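Local coordinates for NtrC family transcriptional regulator (Clostridium acetobutylicum ATCC 824, PDB 2Q5C), which probably acts as an ATP-dependent, DNA-binding regulator of transcription, represented here by its N-terminal propionate-catabolism-activator-like domain, at residues A[96-100]-A[142-148]; A[89-93]-A[161-165]; A[60-64]-A[101-105]. All coordinates share one frame; numbering follows the deposited sequence.

Contact 1 of 3, residues A[96-100]-A[142-148]; sequences ELALI and NIKIVVS
Ala98 and Leu99 pair with Val146 and Val147 as neighbouring parallel strands, whose axes approach to 4.7 Å with a twist of 31°. Three backbone bonds tie them. Ala98 N gives to Ile145 O at 2.8 Å, Val147 N gives to Ala98 O, and Ile100 N gives to Val147 O. All three are close to straight. A fourth bond comes from a side chain: Ser148 OG donates to Ile100 O at 2.7 Å. The hydroxyl meets that carbonyl from above its plane. It gets there because OG lies anti to the backbone N of Ser148 (chi1 -164°), which carries it to the end of the ladder.

Leu97 and Ile145 pack on one face through methyls. Leu97 CD2 sits 3.5 Å from both CD1 and CG2 of Ile145. Farther along the same face, Leu99 CD1 rests on Val147 CG1 at 3.8 Å. Helix 80-90 covers this side through Val87, Ala86 and Ala90. On the other face Ala98 CB is small, and Ile143 CG2 comes within 3.9 Å of it. Ile100 CD1 meets Val146 CG1 there, and helices 131-140 and 150-158 close over them.

The strands part before Ile145, and water enters. One molecule links Glu96 O to Lys144 N. Another donates to Glu96 OE1 and to Asn142 O, at 2.7 Å each. Glu96 OE2 forms a salt bridge with Lys119.

Strand 96-102 is central, between 119-125 and 145-148. A buried apolar pair of parallel strands with helices on both faces is the core of a Rossmann-like three-layer alpha/beta/alpha lobe, with strand order 2-1-3-4.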
loop_
_atom_site.group_PDB
_atom_site.type_symbol
_atom_site.label_atom_id
_atom_site.label_comp_id
_atom_site.label_asym_id
_atom_site.label_seq_id
_atom_site.Cartn_x
_atom_site.Cartn_y
_atom_site.Cartn_z
ATOM N N GLU A 96 15.698 15.080 -7.975
ATOM C CA GLU A 96 15.820 15.041 -6.520
ATOM C C GLU A 96 14.469 14.715 -5.900
ATOM O O GLU A 96 13.514 15.432 -6.077
ATOM C CB GLU A 96 16.412 16.334 -5.924
ATOM C CG GLU A 96 16.404 16.257 -4.392
ATOM C CD GLU A 96 17.295 17.275 -3.665
ATOM O OE1 GLU A 96 17.403 18.437 -4.126
ATOM O OE2 GLU A 96 17.873 16.890 -2.615
ATOM N N LEU A 97 14.422 13.593 -5.182
ATOM C CA LEU A 97 13.145 13.057 -4.706
ATOM C C LEU A 97 13.190 12.723 -3.234
ATOM O O LEU A 97 14.251 12.413 -2.710
ATOM C CB LEU A 97 12.841 11.739 -5.458
ATOM C CG LEU A 97 13.193 11.613 -6.941
ATOM C CD1 LEU A 97 12.939 10.198 -7.443
ATOM C CD2 LEU A 97 12.388 12.591 -7.749
ATOM N N ALA A 98 12.026 12.738 -2.592
ATOM C CA ALA A 98 11.878 12.161 -1.252
ATOM C C ALA A 98 11.206 10.813 -1.414
ATOM O O ALA A 98 10.163 10.738 -2.057
ATOM C CB ALA A 98 11.018 13.042 -0.355
ATOM N N LEU A 99 11.801 9.780 -0.838
ATOM C CA LEU A 99 11.164 8.460 -0.824
ATOM C C LEU A 99 10.703 8.233 0.596
ATOM O O LEU A 99 11.524 8.216 1.526
ATOM C CB LEU A 99 12.200 7.423 -1.229
ATOM C CG LEU A 99 11.736 5.960 -1.230
ATOM C CD1 LEU A 99 10.616 5.749 -2.232
ATOM C CD2 LEU A 99 12.950 5.132 -1.585
ATOM N N ILE A 100 9.393 8.058 0.771
ATOM C CA ILE A 100 8.826 7.953 2.106
ATOM C C ILE A 100 8.325 6.534 2.316
ATOM O O ILE A 100 7.488 6.039 1.545
ATOM C CB ILE A 100 7.710 8.997 2.359
ATOM C CG1 ILE A 100 8.302 10.418 2.222
ATOM C CG2 ILE A 100 7.057 8.780 3.746
ATOM C CD1 ILE A 100 7.351 11.551 2.454
ATOM N N ASN A 142 13.799 21.447 0.638
ATOM C CA ASN A 142 13.814 21.925 -0.746
ATOM C C ASN A 142 13.567 20.813 -1.778
ATOM O O ASN A 142 14.050 20.860 -2.912
ATOM C CB ASN A 142 15.127 22.671 -1.060
ATOM C CG ASN A 142 14.987 23.611 -2.250
ATOM O OD1 ASN A 142 13.918 24.198 -2.499
ATOM N ND2 ASN A 142 16.067 23.716 -3.030
ATOM N N ILE A 143 12.759 19.846 -1.383
ATOM C CA ILE A 143 12.418 18.739 -2.287
ATOM C C ILE A 143 10.994 18.938 -2.772
ATOM O O ILE A 143 10.120 19.306 -1.985
ATOM C CB ILE A 143 12.586 17.414 -1.552
ATOM C CG1 ILE A 143 14.070 17.173 -1.266
ATOM C CG2 ILE A 143 12.067 16.239 -2.403
ATOM C CD1 ILE A 143 14.354 16.028 -0.305
ATOM N N LYS A 144 10.779 18.732 -4.074
ATOM C CA LYS A 144 9.500 19.015 -4.692
ATOM C C LYS A 144 8.732 17.774 -5.169
ATOM O O LYS A 144 7.631 17.902 -5.678
ATOM C CB LYS A 144 9.702 19.964 -5.877
ATOM C CG LYS A 144 10.473 21.234 -5.469
ATOM C CD LYS A 144 10.457 22.279 -6.540
ATOM C CE LYS A 144 11.150 23.546 -6.051
ATOM N NZ LYS A 144 12.508 23.238 -5.489
ATOM N N ILE A 145 9.340 16.597 -4.977
ATOM C CA ILE A 145 8.792 15.347 -5.538
ATOM C C ILE A 145 8.814 14.300 -4.432
ATOM O O ILE A 145 9.837 14.076 -3.819
ATOM C CB ILE A 145 9.652 14.849 -6.699
ATOM C CG1 ILE A 145 9.863 15.937 -7.778
ATOM C CG2 ILE A 145 9.010 13.603 -7.349
ATOM C CD1 ILE A 145 11.017 15.677 -8.696
ATOM N N VAL A 146 7.662 13.668 -4.215
ATOM C CA VAL A 146 7.538 12.632 -3.183
ATOM C C VAL A 146 7.078 11.308 -3.820
ATOM O O VAL A 146 6.094 11.297 -4.572
ATOM C CB VAL A 146 6.493 13.043 -2.135
ATOM C CG1 VAL A 146 6.190 11.897 -1.164
ATOM C CG2 VAL A 146 6.976 14.251 -1.366
ATOM N N VAL A 147 7.786 10.221 -3.496
ATOM C CA VAL A 147 7.449 8.846 -3.973
ATOM C C VAL A 147 7.082 8.068 -2.722
ATOM O O VAL A 147 7.890 7.949 -1.804
ATOM C CB VAL A 147 8.650 8.214 -4.637
ATOM C CG1 VAL A 147 8.337 6.774 -5.090
ATOM C CG2 VAL A 147 9.074 9.024 -5.823
ATOM N N SER A 148 5.845 7.575 -2.669
ATOM C CA SER A 148 5.386 6.875 -1.482
ATOM C C SER A 148 4.069 6.195 -1.781
ATOM O O SER A 148 3.609 6.149 -2.927
ATOM C CB SER A 148 5.190 7.873 -0.315
ATOM O OG SER A 148 5.086 7.231 0.962
HETATM O O HOH W 1 12.943 18.144 -5.895
HETATM O O HOH W 2 15.162 19.684 -5.089
#

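Contact 2 of 3, residues A[89-93]-A[161-165]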
loop_
_atom_site.group_PDB
_atom_site.type_symbol
_atom_site.label_atom_id
_atom_site.label_comp_id
_atom_site.label_asym_id
_atom_site.label_seq_id
_atom_site.Cartn_x
_atom_site.Cartn_y
_atom_site.Cartn_z
ATOM N N ASN A 89 9.274 6.630 -12.898
ATOM C CA ASN A 89 8.227 7.511 -13.379
ATOM C C ASN A 89 8.378 8.918 -12.821
ATOM O O ASN A 89 8.152 9.901 -13.547
ATOM C CB ASN A 89 6.871 6.982 -12.960
ATOM C CG ASN A 89 6.418 5.804 -13.781
ATOM O OD1 ASN A 89 6.716 5.707 -14.967
ATOM N ND2 ASN A 89 5.627 4.938 -13.165
ATOM N N ALA A 90 8.791 9.025 -11.565
ATOM C CA ALA A 90 8.917 10.336 -10.889
ATOM C C ALA A 90 10.008 11.207 -11.492
ATOM O O ALA A 90 9.981 12.430 -11.332
ATOM C CB ALA A 90 9.151 10.145 -9.396
ATOM N N LYS A 91 10.936 10.589 -12.205
ATOM C CA LYS A 91 12.059 11.328 -12.796
ATOM C C LYS A 91 11.574 12.323 -13.821
ATOM O O LYS A 91 12.302 13.281 -14.167
ATOM C CB LYS A 91 13.045 10.372 -13.464
ATOM C CG LYS A 91 13.954 9.682 -12.507
ATOM C CD LYS A 91 14.941 8.732 -13.224
ATOM C CE LYS A 91 15.921 9.502 -14.147
ATOM N NZ LYS A 91 16.745 8.529 -14.932
ATOM N N ARG A 92 10.365 12.149 -14.311
ATOM C CA ARG A 92 9.886 13.151 -15.276
ATOM C C ARG A 92 9.752 14.520 -14.639
ATOM O O ARG A 92 9.729 15.539 -15.354
ATOM C CB ARG A 92 8.570 12.747 -15.897
ATOM C CG ARG A 92 7.391 12.811 -14.992
ATOM C CD ARG A 92 6.257 12.131 -15.713
ATOM N NE ARG A 92 4.949 12.265 -15.081
ATOM C CZ ARG A 92 4.523 11.527 -14.060
ATOM N NH1 ARG A 92 5.327 10.606 -13.500
ATOM N NH2 ARG A 92 3.299 11.722 -13.579
ATOM N N PHE A 93 9.611 14.552 -13.312
ATOM C CA PHE A 93 9.442 15.836 -12.607
ATOM C C PHE A 93 10.745 16.490 -12.239
ATOM O O PHE A 93 10.769 17.704 -11.978
ATOM C CB PHE A 93 8.599 15.677 -11.338
ATOM C CG PHE A 93 7.217 15.142 -11.567
ATOM C CD1 PHE A 93 6.286 15.853 -12.302
ATOM C CD2 PHE A 93 6.834 13.930 -11.000
ATOM C CE1 PHE A 93 4.992 15.355 -12.488
ATOM C CE2 PHE A 93 5.534 13.431 -11.169
ATOM C CZ PHE A 93 4.620 14.145 -11.912
ATOM N N LEU A 161 3.311 19.734 -3.682
ATOM C CA LEU A 161 4.427 18.983 -4.250
ATOM C C LEU A 161 3.945 18.040 -5.345
ATOM O O LEU A 161 2.749 17.857 -5.524
ATOM C CB LEU A 161 5.145 18.180 -3.167
ATOM C CG LEU A 161 5.573 18.970 -1.927
ATOM C CD1 LEU A 161 6.223 18.037 -0.947
ATOM C CD2 LEU A 161 6.494 20.152 -2.303
ATOM N N TYR A 162 4.877 17.480 -6.105
ATOM C CA TYR A 162 4.519 16.393 -7.022
ATOM C C TYR A 162 4.540 15.086 -6.230
ATOM O O TYR A 162 5.392 14.890 -5.379
ATOM C CB TYR A 162 5.527 16.289 -8.147
ATOM C CG TYR A 162 5.560 17.448 -9.112
ATOM C CD1 TYR A 162 4.479 17.725 -9.927
ATOM C CD2 TYR A 162 6.694 18.233 -9.216
ATOM C CE1 TYR A 162 4.522 18.767 -10.828
ATOM C CE2 TYR A 162 6.744 19.286 -10.117
ATOM C CZ TYR A 162 5.648 19.539 -10.905
ATOM O OH TYR A 162 5.661 20.565 -11.830
ATOM N N GLY A 163 3.602 14.211 -6.558
ATOM C CA GLY A 163 3.466 12.910 -5.868
ATOM C C GLY A 163 3.416 11.793 -6.881
ATOM O O GLY A 163 2.693 11.866 -7.885
ATOM N N GLU A 164 4.209 10.761 -6.646
ATOM C CA GLU A 164 4.173 9.606 -7.513
ATOM C C GLU A 164 3.973 8.376 -6.607
ATOM O O GLU A 164 4.820 8.053 -5.755
ATOM C CB GLU A 164 5.485 9.463 -8.257
ATOM C CG GLU A 164 5.491 8.248 -9.193
ATOM C CD GLU A 164 4.742 8.489 -10.497
ATOM O OE1 GLU A 164 4.682 9.657 -10.968
ATOM O OE2 GLU A 164 4.211 7.510 -11.066
ATOM N N THR A 165 2.826 7.719 -6.786
ATOM C CA THR A 165 2.435 6.616 -5.909
ATOM C C THR A 165 3.112 5.324 -6.291
ATOM O O THR A 165 3.201 4.987 -7.467
ATOM C CB THR A 165 0.904 6.440 -5.947
ATOM O OG1 THR A 165 0.285 7.683 -5.626
ATOM C CG2 THR A 165 0.453 5.445 -4.941
HETATM O O HOH W 3 2.354 10.970 -10.578
#
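Glu164 sends CG anti to its own backbone N and then bends at chi2 (79°), which turns its carboxylate to the guanidinium of Arg92. Arg92 starts with CG between its backbone N and carbonyl carbon (chi1 71°), and the extended chain then runs back over Phe93. The resulting salt bridge uses one oxygen: Arg92 NH1 to Glu164 OE1, 2.8 Å. The two charged planes stand nearly perpendicular, and NH1 meets OE1 from above the carboxylate plane.

NH1 has a second acceptor, Asn89 O, at 2.9 Å. Arg92 N also reaches Asn89 O, from the opposite face of that carbonyl. One water accepts from Arg92 NH2 (3.2 Å) and gives to Glu164 OE1 and Gly163 O. The other carboxylate oxygen, OE2, lies 3.3 Å from Asn89 CB. Nearer the backbone, Ala90 CB packs against Glu164 CB at 3.9 Å.

Phe93 and Tyr162 form an offset stack, with centroids 4.2 Å apart and planes at 11°. Tyr162 CB also lies over the Phe93 ring, a CH-pi contact. The Phe93 ring thus sits between Arg92 CG on one face and Tyr162 on the other.

The contact joins the end region of helix 80-90 to strand 162-165, an edge strand of its sheet. It is a surface contact that combines an offset stack with a water-bridged salt bridge. Glu164 OE1 takes both Arg92 NH1 and a water, and Asn89 O also holds NH1, so the guanidinium is held in position while water probably screens the charges.

Contact 3 of 3, residues A[60-64]-A[101-105]; sequences ATSDY and AYKHS. With SO4 (sulfate ion), chain E.
Asp63 OD2 is gripped by two donors of the facing segment: Tyr102 OH at 2.6 Å and Lys103 NZ at 3.0 Å. The contact spans the cleft between two alpha/beta lobes. Helix 59-66 belongs to the lobe with strand 54-58, and strand 96-102 to the other. The two-lobed form is reminiscent of periplasmic binding proteins, a likeness of shape that by itself says nothing about ligand binding.

The phenol hydroxyl uses the anti lone pair of OD2, with OD2 near the plane of the Tyr102 ring at its edge. The ammonium group arrives on the syn side, tilted out of the carboxylate plane, and makes a salt bridge. Lys67 forms a further salt bridge with OD1. Two cations would probably keep this carboxylate charged. Asp63 was modelled in two conformers, so these bonds describe one of them.

Ala60 CB lies over the centre of the Tyr102 ring, 3.5 Å from its centroid, in a CH-pi contact. Lys103 CG covers the opposite face of the ring. Tyr102 holds CG anti to its backbone N (chi1 -174°), and the ring thereby reaches across to the helix.

Lys103 has a positive phi (65°). His104 N bonds to Tyr102 O at 2.7 Å, closing a classic gamma turn just beyond the strand. From this turn the lysine chain runs extended to Asp63.

Tyr64 also crosses between the lobes, since its OH bonds to Glu128 N, next to Asp129, whose N holds a sulfate ion. The sulfate probably comes from the crystallisation liquor. Tyr64 OH donates to its O4 at 2.6 Å.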
loop_
_atom_site.group_PDB
_atom_site.type_symbol
_atom_site.label_atom_id
_atom_site.label_comp_id
_atom_site.label_asym_id
_atom_site.label_seq_id
_atom_site.Cartn_x
_atom_site.Cartn_y
_atom_site.Cartn_z
ATOM N N ALA A 60 1.188 0.009 5.174
ATOM C CA ALA A 60 0.822 0.520 6.475
ATOM C C ALA A 60 -0.624 0.162 6.843
ATOM O O ALA A 60 -0.932 -0.148 8.016
ATOM C CB ALA A 60 1.039 2.013 6.538
ATOM N N THR A 61 -1.513 0.225 5.852
ATOM C CA THR A 61 -2.914 -0.122 6.109
ATOM C C THR A 61 -3.037 -1.518 6.694
ATOM O O THR A 61 -3.828 -1.738 7.620
ATOM C CB THR A 61 -3.722 0.040 4.829
ATOM O OG1 THR A 61 -3.770 1.431 4.512
ATOM C CG2 THR A 61 -5.167 -0.460 5.010
ATOM N N SER A 62 -2.227 -2.453 6.204
ATOM C CA SER A 62 -2.308 -3.830 6.686
ATOM C C SER A 62 -1.933 -3.932 8.171
ATOM O O SER A 62 -2.483 -4.776 8.889
ATOM C CB SER A 62 -1.499 -4.772 5.786
ATOM O OG SER A 62 -0.110 -4.601 5.948
ATOM N N ASP A 63 -1.021 -3.074 8.622
ATOM C CA ASP A 63 -0.635 -3.022 10.029
ATOM C C ASP A 63 -1.798 -2.516 10.889
ATOM O O ASP A 63 -2.106 -3.085 11.946
ATOM C CB ASP A 63 0.586 -2.111 10.161
ATOM C CG ASP A 63 1.244 -2.198 11.519
ATOM O OD1 ASP A 63 1.256 -3.292 12.119
ATOM O OD2 ASP A 63 1.773 -1.168 11.962
ATOM N N TYR A 64 -2.468 -1.462 10.439
ATOM C CA TYR A 64 -3.649 -0.938 11.136
ATOM C C TYR A 64 -4.758 -1.978 11.221
ATOM O O TYR A 64 -5.417 -2.127 12.250
ATOM C CB TYR A 64 -4.146 0.341 10.447
ATOM C CG TYR A 64 -3.363 1.572 10.877
ATOM C CD1 TYR A 64 -2.139 1.884 10.311
ATOM C CD2 TYR A 64 -3.863 2.391 11.879
ATOM C CE1 TYR A 64 -1.400 2.996 10.765
ATOM C CE2 TYR A 64 -3.162 3.508 12.321
ATOM C CZ TYR A 64 -1.940 3.796 11.733
ATOM O OH TYR A 64 -1.254 4.885 12.213
ATOM N N ALA A 101 8.860 5.868 3.325
ATOM C CA ALA A 101 8.463 4.482 3.583
ATOM C C ALA A 101 7.918 4.319 4.989
ATOM O O ALA A 101 8.280 5.062 5.895
ATOM C CB ALA A 101 9.623 3.556 3.388
ATOM N N TYR A 102 7.046 3.330 5.160
ATOM C CA TYR A 102 6.502 2.966 6.461
ATOM C C TYR A 102 7.472 2.073 7.213
ATOM O O TYR A 102 7.783 0.978 6.748
ATOM C CB TYR A 102 5.193 2.195 6.275
ATOM C CG TYR A 102 4.448 1.879 7.562
ATOM C CD1 TYR A 102 3.999 2.903 8.378
ATOM C CD2 TYR A 102 4.153 0.554 7.927
ATOM C CE1 TYR A 102 3.288 2.654 9.534
ATOM C CE2 TYR A 102 3.440 0.295 9.123
ATOM C CZ TYR A 102 3.013 1.363 9.898
ATOM O OH TYR A 102 2.274 1.211 11.072
ATOM N N LYS A 103 7.929 2.561 8.370
ATOM C CA LYS A 103 8.814 1.837 9.316
ATOM C C LYS A 103 10.221 1.502 8.822
ATOM O O LYS A 103 11.201 1.833 9.502
ATOM C CB LYS A 103 8.105 0.621 9.955
ATOM C CG LYS A 103 6.935 1.033 10.815
ATOM C CD LYS A 103 6.281 -0.116 11.587
ATOM C CE LYS A 103 5.162 0.409 12.469
ATOM N NZ LYS A 103 4.405 -0.655 13.230
ATOM N N HIS A 104 10.321 0.867 7.659
ATOM C CA HIS A 104 11.590 0.352 7.155
ATOM C C HIS A 104 11.706 0.562 5.636
ATOM O O HIS A 104 10.703 0.521 4.909
ATOM C CB HIS A 104 11.738 -1.150 7.490
ATOM C CG HIS A 104 11.646 -1.468 8.957
ATOM N ND1 HIS A 104 12.580 -1.035 9.878
ATOM C CD2 HIS A 104 10.737 -2.190 9.660
ATOM C CE1 HIS A 104 12.246 -1.468 11.083
ATOM N NE2 HIS A 104 11.131 -2.172 10.978
ATOM N N SER A 105 12.932 0.757 5.164
ATOM C CA SER A 105 13.212 0.796 3.730
ATOM C C SER A 105 12.812 -0.510 3.045
ATOM O O SER A 105 12.967 -1.588 3.621
ATOM C CB SER A 105 14.710 0.996 3.498
ATOM O OG SER A 105 15.189 2.090 4.265
HETATM S S SO4 E . -2.303 6.882 14.801
HETATM O O1 SO4 E . -1.913 7.366 16.125
HETATM O O2 SO4 E . -3.752 6.928 14.614
HETATM O O3 SO4 E . -1.663 7.769 13.834
HETATM O O4 SO4 E . -1.850 5.501 14.662
#

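How the contacts relate
Contacts 1 and 2 belong to one lobe, and their centres are 8 Å apart. Contact 1 pairs two strands of the sheet, and contact 2 lays the helix 80-90 region against the edge strand next to them. Backbone pairs join them directly: Lys144 O to Tyr162 N and Val146 N to Tyr162 O, both 2.8 Å and probable hydrogen bonds. Ile145 CD1 also touches Phe93 CB at 3.6 Å. Contact 3 uses the C-terminal end of strand 96-102 and the turn after it, which meet helix 59-66 of the other lobe. Its centre is about 18 Å from that of contact 1. Glycerol, probably from the crystallisation liquor, lies near the Ser148 and Ala60 side chains.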